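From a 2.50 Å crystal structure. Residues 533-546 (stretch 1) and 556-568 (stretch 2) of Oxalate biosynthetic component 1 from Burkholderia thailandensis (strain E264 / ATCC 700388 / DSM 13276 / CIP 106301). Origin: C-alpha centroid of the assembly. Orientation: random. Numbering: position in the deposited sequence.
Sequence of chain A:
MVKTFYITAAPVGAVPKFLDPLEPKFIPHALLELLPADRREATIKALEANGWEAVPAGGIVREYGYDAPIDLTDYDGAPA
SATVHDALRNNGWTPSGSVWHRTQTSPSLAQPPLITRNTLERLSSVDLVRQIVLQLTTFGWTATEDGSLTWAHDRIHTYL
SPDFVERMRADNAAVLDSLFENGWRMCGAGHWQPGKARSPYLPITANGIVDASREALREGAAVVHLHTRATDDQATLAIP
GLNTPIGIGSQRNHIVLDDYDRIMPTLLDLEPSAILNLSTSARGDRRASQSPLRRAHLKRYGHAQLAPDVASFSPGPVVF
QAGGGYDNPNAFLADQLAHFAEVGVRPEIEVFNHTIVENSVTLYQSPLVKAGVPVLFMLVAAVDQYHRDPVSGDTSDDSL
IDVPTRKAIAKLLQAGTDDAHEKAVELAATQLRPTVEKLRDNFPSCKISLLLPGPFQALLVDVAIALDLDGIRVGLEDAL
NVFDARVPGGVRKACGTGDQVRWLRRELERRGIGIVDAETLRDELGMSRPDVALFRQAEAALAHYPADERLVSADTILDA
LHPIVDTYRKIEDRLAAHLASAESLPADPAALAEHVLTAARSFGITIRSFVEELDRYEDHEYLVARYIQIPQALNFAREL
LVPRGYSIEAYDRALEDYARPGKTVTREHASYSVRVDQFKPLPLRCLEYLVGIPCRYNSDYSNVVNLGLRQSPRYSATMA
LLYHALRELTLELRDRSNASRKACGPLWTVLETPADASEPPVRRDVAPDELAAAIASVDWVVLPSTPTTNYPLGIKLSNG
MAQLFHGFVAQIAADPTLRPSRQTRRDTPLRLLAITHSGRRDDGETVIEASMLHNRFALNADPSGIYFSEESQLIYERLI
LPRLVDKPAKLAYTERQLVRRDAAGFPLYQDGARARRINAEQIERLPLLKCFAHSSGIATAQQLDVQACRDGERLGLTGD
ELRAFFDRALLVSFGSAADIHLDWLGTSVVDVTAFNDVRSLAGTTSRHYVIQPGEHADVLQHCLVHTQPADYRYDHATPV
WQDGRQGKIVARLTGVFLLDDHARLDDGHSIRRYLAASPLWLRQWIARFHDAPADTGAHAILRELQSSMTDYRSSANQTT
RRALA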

# COMPACT_ATOMS: atom_id res chain seq x y z
N ALA A 533 11.18 -13.39 8.67
CA ALA A 533 11.99 -14.08 9.66
C ALA A 533 12.89 -15.12 9.01
O ALA A 533 14.04 -15.32 9.42
CB ALA A 533 11.11 -14.73 10.71
N LEU A 534 12.37 -15.79 7.98
CA LEU A 534 13.12 -16.83 7.30
C LEU A 534 14.30 -16.25 6.53
O LEU A 534 15.39 -16.83 6.53
CB LEU A 534 12.21 -17.61 6.34
CG LEU A 534 12.85 -18.84 5.70
CD1 LEU A 534 13.29 -19.83 6.76
CD2 LEU A 534 11.90 -19.50 4.72
N PHE A 535 14.10 -15.10 5.90
CA PHE A 535 15.17 -14.42 5.18
C PHE A 535 16.27 -13.96 6.13
O PHE A 535 17.46 -14.09 5.83
CB PHE A 535 14.63 -13.23 4.38
CG PHE A 535 15.67 -12.58 3.50
CD1 PHE A 535 15.94 -13.08 2.24
CD2 PHE A 535 16.37 -11.47 3.94
CE1 PHE A 535 16.89 -12.49 1.43
CE2 PHE A 535 17.33 -10.88 3.14
CZ PHE A 535 17.59 -11.39 1.88
N ARG A 536 15.88 -13.40 7.28
CA ARG A 536 16.84 -12.96 8.28
C ARG A 536 17.58 -14.15 8.89
O ARG A 536 18.71 -14.01 9.37
CB ARG A 536 16.14 -12.16 9.38
CG ARG A 536 15.75 -10.76 8.96
CD ARG A 536 14.81 -10.14 9.97
NE ARG A 536 14.53 -8.74 9.66
CZ ARG A 536 13.55 -8.04 10.22
NH1 ARG A 536 12.76 -8.62 11.11
NH2 ARG A 536 13.36 -6.77 9.89
N GLN A 537 16.95 -15.31 8.86
CA GLN A 537 17.58 -16.54 9.32
C GLN A 537 18.69 -16.97 8.35
O GLN A 537 19.71 -17.51 8.76
CB GLN A 537 16.53 -17.65 9.47
CG GLN A 537 17.03 -18.90 10.16
CD GLN A 537 15.97 -19.98 10.25
OE1 GLN A 537 14.78 -19.69 10.34
NE2 GLN A 537 16.40 -21.23 10.22
N ALA A 538 18.47 -16.71 7.06
CA ALA A 538 19.49 -16.99 6.04
C ALA A 538 20.60 -15.97 6.12
O ALA A 538 21.78 -16.31 5.99
CB ALA A 538 18.87 -16.99 4.65
N GLU A 539 20.21 -14.72 6.33
CA GLU A 539 21.16 -13.64 6.49
C GLU A 539 22.10 -13.93 7.66
O GLU A 539 23.30 -13.69 7.58
CB GLU A 539 20.41 -12.33 6.70
CG GLU A 539 21.27 -11.09 6.75
CD GLU A 539 20.44 -9.83 6.72
OE1 GLU A 539 20.64 -8.96 7.60
OE2 GLU A 539 19.59 -9.70 5.82
N ALA A 540 21.53 -14.48 8.73
CA ALA A 540 22.31 -14.83 9.91
C ALA A 540 23.22 -16.02 9.65
O ALA A 540 24.37 -16.04 10.09
CB ALA A 540 21.38 -15.14 11.08
N ALA A 541 22.72 -17.02 8.92
CA ALA A 541 23.48 -18.23 8.66
C ALA A 541 24.67 -17.99 7.73
O ALA A 541 25.64 -18.75 7.74
CB ALA A 541 22.58 -19.31 8.08
N LEU A 542 24.60 -16.93 6.93
CA LEU A 542 25.65 -16.62 5.97
C LEU A 542 26.47 -15.41 6.42
O LEU A 542 27.29 -14.89 5.66
CB LEU A 542 25.06 -16.35 4.59
CG LEU A 542 24.16 -17.44 3.99
CD1 LEU A 542 23.55 -16.97 2.68
CD2 LEU A 542 24.94 -18.73 3.79
N ALA A 543 26.26 -14.98 7.66
CA ALA A 543 26.81 -13.72 8.16
C ALA A 543 28.33 -13.65 8.14
O ALA A 543 28.91 -12.57 7.98
CB ALA A 543 26.31 -13.46 9.57
N HIS A 544 28.99 -14.79 8.30
CA HIS A 544 30.44 -14.81 8.42
C HIS A 544 31.14 -15.14 7.11
O HIS A 544 32.37 -15.21 7.06
CB HIS A 544 30.86 -15.82 9.50
CG HIS A 544 30.47 -15.40 10.88
ND1 HIS A 544 29.87 -16.26 11.78
CD2 HIS A 544 30.58 -14.21 11.51
CE1 HIS A 544 29.64 -15.61 12.91
NE2 HIS A 544 30.06 -14.37 12.77
N TYR A 545 30.36 -15.32 6.05
CA TYR A 545 30.93 -15.58 4.74
C TYR A 545 31.07 -14.29 3.94
O TYR A 545 30.17 -13.45 3.95
CB TYR A 545 30.07 -16.59 3.97
CG TYR A 545 30.02 -17.95 4.62
CD1 TYR A 545 31.14 -18.77 4.64
CD2 TYR A 545 28.86 -18.42 5.22
CE1 TYR A 545 31.11 -20.01 5.24
CE2 TYR A 545 28.82 -19.67 5.82
CZ TYR A 545 29.95 -20.46 5.83
OH TYR A 545 29.91 -21.70 6.42
N PRO A 546 32.20 -14.13 3.25
CA PRO A 546 32.44 -12.98 2.37
C PRO A 546 31.61 -13.07 1.10
O PRO A 546 31.31 -14.17 0.64
CB PRO A 546 33.93 -13.08 2.06
CG PRO A 546 34.22 -14.54 2.14
CD PRO A 546 33.35 -15.06 3.26
N THR A 556 29.36 -24.88 0.32
CA THR A 556 29.44 -24.33 1.67
C THR A 556 28.21 -23.48 1.98
O THR A 556 27.64 -23.58 3.07
CB THR A 556 30.72 -23.49 1.86
OG1 THR A 556 31.87 -24.29 1.56
CG2 THR A 556 30.82 -22.97 3.28
N ILE A 557 27.82 -22.65 1.03
CA ILE A 557 26.63 -21.81 1.18
C ILE A 557 25.38 -22.66 1.35
O ILE A 557 24.58 -22.43 2.26
CB ILE A 557 26.45 -20.88 -0.03
CG1 ILE A 557 27.66 -19.96 -0.18
CG2 ILE A 557 25.18 -20.06 0.11
CD1 ILE A 557 27.61 -19.07 -1.41
N LEU A 558 25.22 -23.66 0.48
CA LEU A 558 24.09 -24.57 0.56
C LEU A 558 24.07 -25.34 1.87
O LEU A 558 23.01 -25.61 2.43
CB LEU A 558 24.11 -25.55 -0.62
CG LEU A 558 23.70 -24.98 -1.97
CD1 LEU A 558 23.87 -26.02 -3.07
CD2 LEU A 558 22.27 -24.48 -1.92
N ASP A 559 25.26 -25.68 2.36
CA ASP A 559 25.39 -26.42 3.61
C ASP A 559 24.91 -25.59 4.80
O ASP A 559 24.29 -26.12 5.73
CB ASP A 559 26.85 -26.84 3.82
CG ASP A 559 27.02 -27.79 4.99
OD1 ASP A 559 26.59 -28.96 4.87
OD2 ASP A 559 27.60 -27.38 6.01
N ALA A 560 25.17 -24.29 4.76
CA ALA A 560 24.78 -23.40 5.85
C ALA A 560 23.28 -23.14 5.86
O ALA A 560 22.72 -22.76 6.89
CB ALA A 560 25.55 -22.09 5.75
N LEU A 561 22.63 -23.33 4.71
CA LEU A 561 21.20 -23.04 4.57
C LEU A 561 20.34 -24.28 4.78
O LEU A 561 19.13 -24.25 4.53
CB LEU A 561 20.91 -22.45 3.19
CG LEU A 561 21.54 -21.11 2.85
CD1 LEU A 561 21.21 -20.74 1.42
CD2 LEU A 561 21.09 -20.03 3.81
N HIS A 562 20.95 -25.36 5.24
CA HIS A 562 20.26 -26.64 5.37
C HIS A 562 18.96 -26.58 6.20
O HIS A 562 17.94 -27.11 5.77
CB HIS A 562 21.20 -27.70 5.95
CG HIS A 562 20.71 -29.10 5.77
ND1 HIS A 562 20.78 -29.77 4.57
CD2 HIS A 562 20.15 -29.97 6.65
CE1 HIS A 562 20.28 -30.98 4.70
NE2 HIS A 562 19.89 -31.13 5.96
N PRO A 563 18.99 -25.95 7.39
CA PRO A 563 17.73 -25.92 8.14
C PRO A 563 16.65 -25.08 7.47
O PRO A 563 15.46 -25.30 7.70
CB PRO A 563 18.13 -25.32 9.49
CG PRO A 563 19.36 -24.54 9.21
CD PRO A 563 20.09 -25.32 8.16
N ILE A 564 17.06 -24.12 6.66
CA ILE A 564 16.13 -23.24 5.97
C ILE A 564 15.50 -23.93 4.76
O ILE A 564 14.32 -23.75 4.47
CB ILE A 564 16.83 -21.95 5.54
CG1 ILE A 564 17.13 -21.11 6.77
CG2 ILE A 564 15.97 -21.18 4.53
CD1 ILE A 564 17.77 -19.84 6.47
N VAL A 565 16.30 -24.74 4.08
CA VAL A 565 15.80 -25.57 2.99
C VAL A 565 14.69 -26.47 3.52
O VAL A 565 13.65 -26.64 2.87
CB VAL A 565 16.91 -26.41 2.36
CG1 VAL A 565 16.35 -27.37 1.32
CG2 VAL A 565 17.97 -25.50 1.74
N ASP A 566 14.89 -27.03 4.71
CA ASP A 566 13.90 -27.90 5.32
C ASP A 566 12.62 -27.12 5.61
O ASP A 566 11.51 -27.61 5.38
CB ASP A 566 14.44 -28.54 6.59
CG ASP A 566 13.57 -29.70 7.07
OD1 ASP A 566 13.68 -30.80 6.49
OD2 ASP A 566 12.79 -29.50 8.03
N THR A 567 12.78 -25.90 6.12
CA THR A 567 11.65 -25.02 6.38
C THR A 567 10.85 -24.76 5.10
O THR A 567 9.62 -24.82 5.10
CB THR A 567 12.10 -23.68 6.98
OG1 THR A 567 12.72 -23.90 8.25
CG2 THR A 567 10.91 -22.75 7.16
N TYR A 568 11.57 -24.50 4.01
CA TYR A 568 10.92 -24.25 2.73
C TYR A 568 10.22 -25.50 2.20
O TYR A 568 9.13 -25.41 1.64
CB TYR A 568 11.94 -23.76 1.69
CG TYR A 568 11.38 -23.76 0.29
CD1 TYR A 568 10.48 -22.78 -0.12
CD2 TYR A 568 11.74 -24.74 -0.63
CE1 TYR A 568 9.95 -22.78 -1.39
CE2 TYR A 568 11.22 -24.75 -1.91
CZ TYR A 568 10.33 -23.77 -2.28
OH TYR A 568 9.80 -23.76 -3.56

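How do the two backbones lie against each other? Helix 533-541 and helix 562-568 run nearly antiparallel, at 161°, with axes 10.2 Å apart at closest approach. The chains come nearest where the CA atoms of A541 and A560 are 6.0 Å apart and those of A538 and L561 6.5 Å. At this point A541 CB lies 3.7 Å from the carbonyl oxygen A560 O, a methyl resting directly on the opposing backbone.

Which apolar side chains fill the interface? I564 gives up the most surface to the other stretch. Its CD1 reaches 3.6 Å from A538 CB, while its CG2 sits 3.7 Å from L534 CD1. The CA-to-CB bond of L534 points sideways to the other stretch, but the end of the side chain comes nearer, so the same CD1 also meets T567 CG2 at 3.8 Å. Further along, L542 CD2 lies 3.9 Å from both I557 CG2 and A560 CB. L561 CD2 bridges two neighbours, 3.9 Å from A538 CB and 4.0 Å from L542 CG. These apolar groups lie at van der Waals distance.

What do the polar and aromatic residues contribute? Mostly carbon contact. Q537 lays its amide over I564, with NE2 3.5 Å from CG1. The Y545 ring approaches A560 obliquely, CE2 to CB 4.1 Å, and Y545 OH comes within 3.5 Å of T556 CG2, a methyl that cannot serve as a hydrogen-bond partner.

Where, then, is the hydrogen bonding? None crosses between the stretches; each has its own internal bonds, and some side chains bond elsewhere in the structure. A type I turn from L542 to Y545 follows the first helix, and Y545 N donates to L542 O at 3.1 Å. In the second stretch, T567 OG1 donates to P563 O at 3.1 Å, satisfying the hydroxyl within its own helix while the threonine's CG2 faces L534.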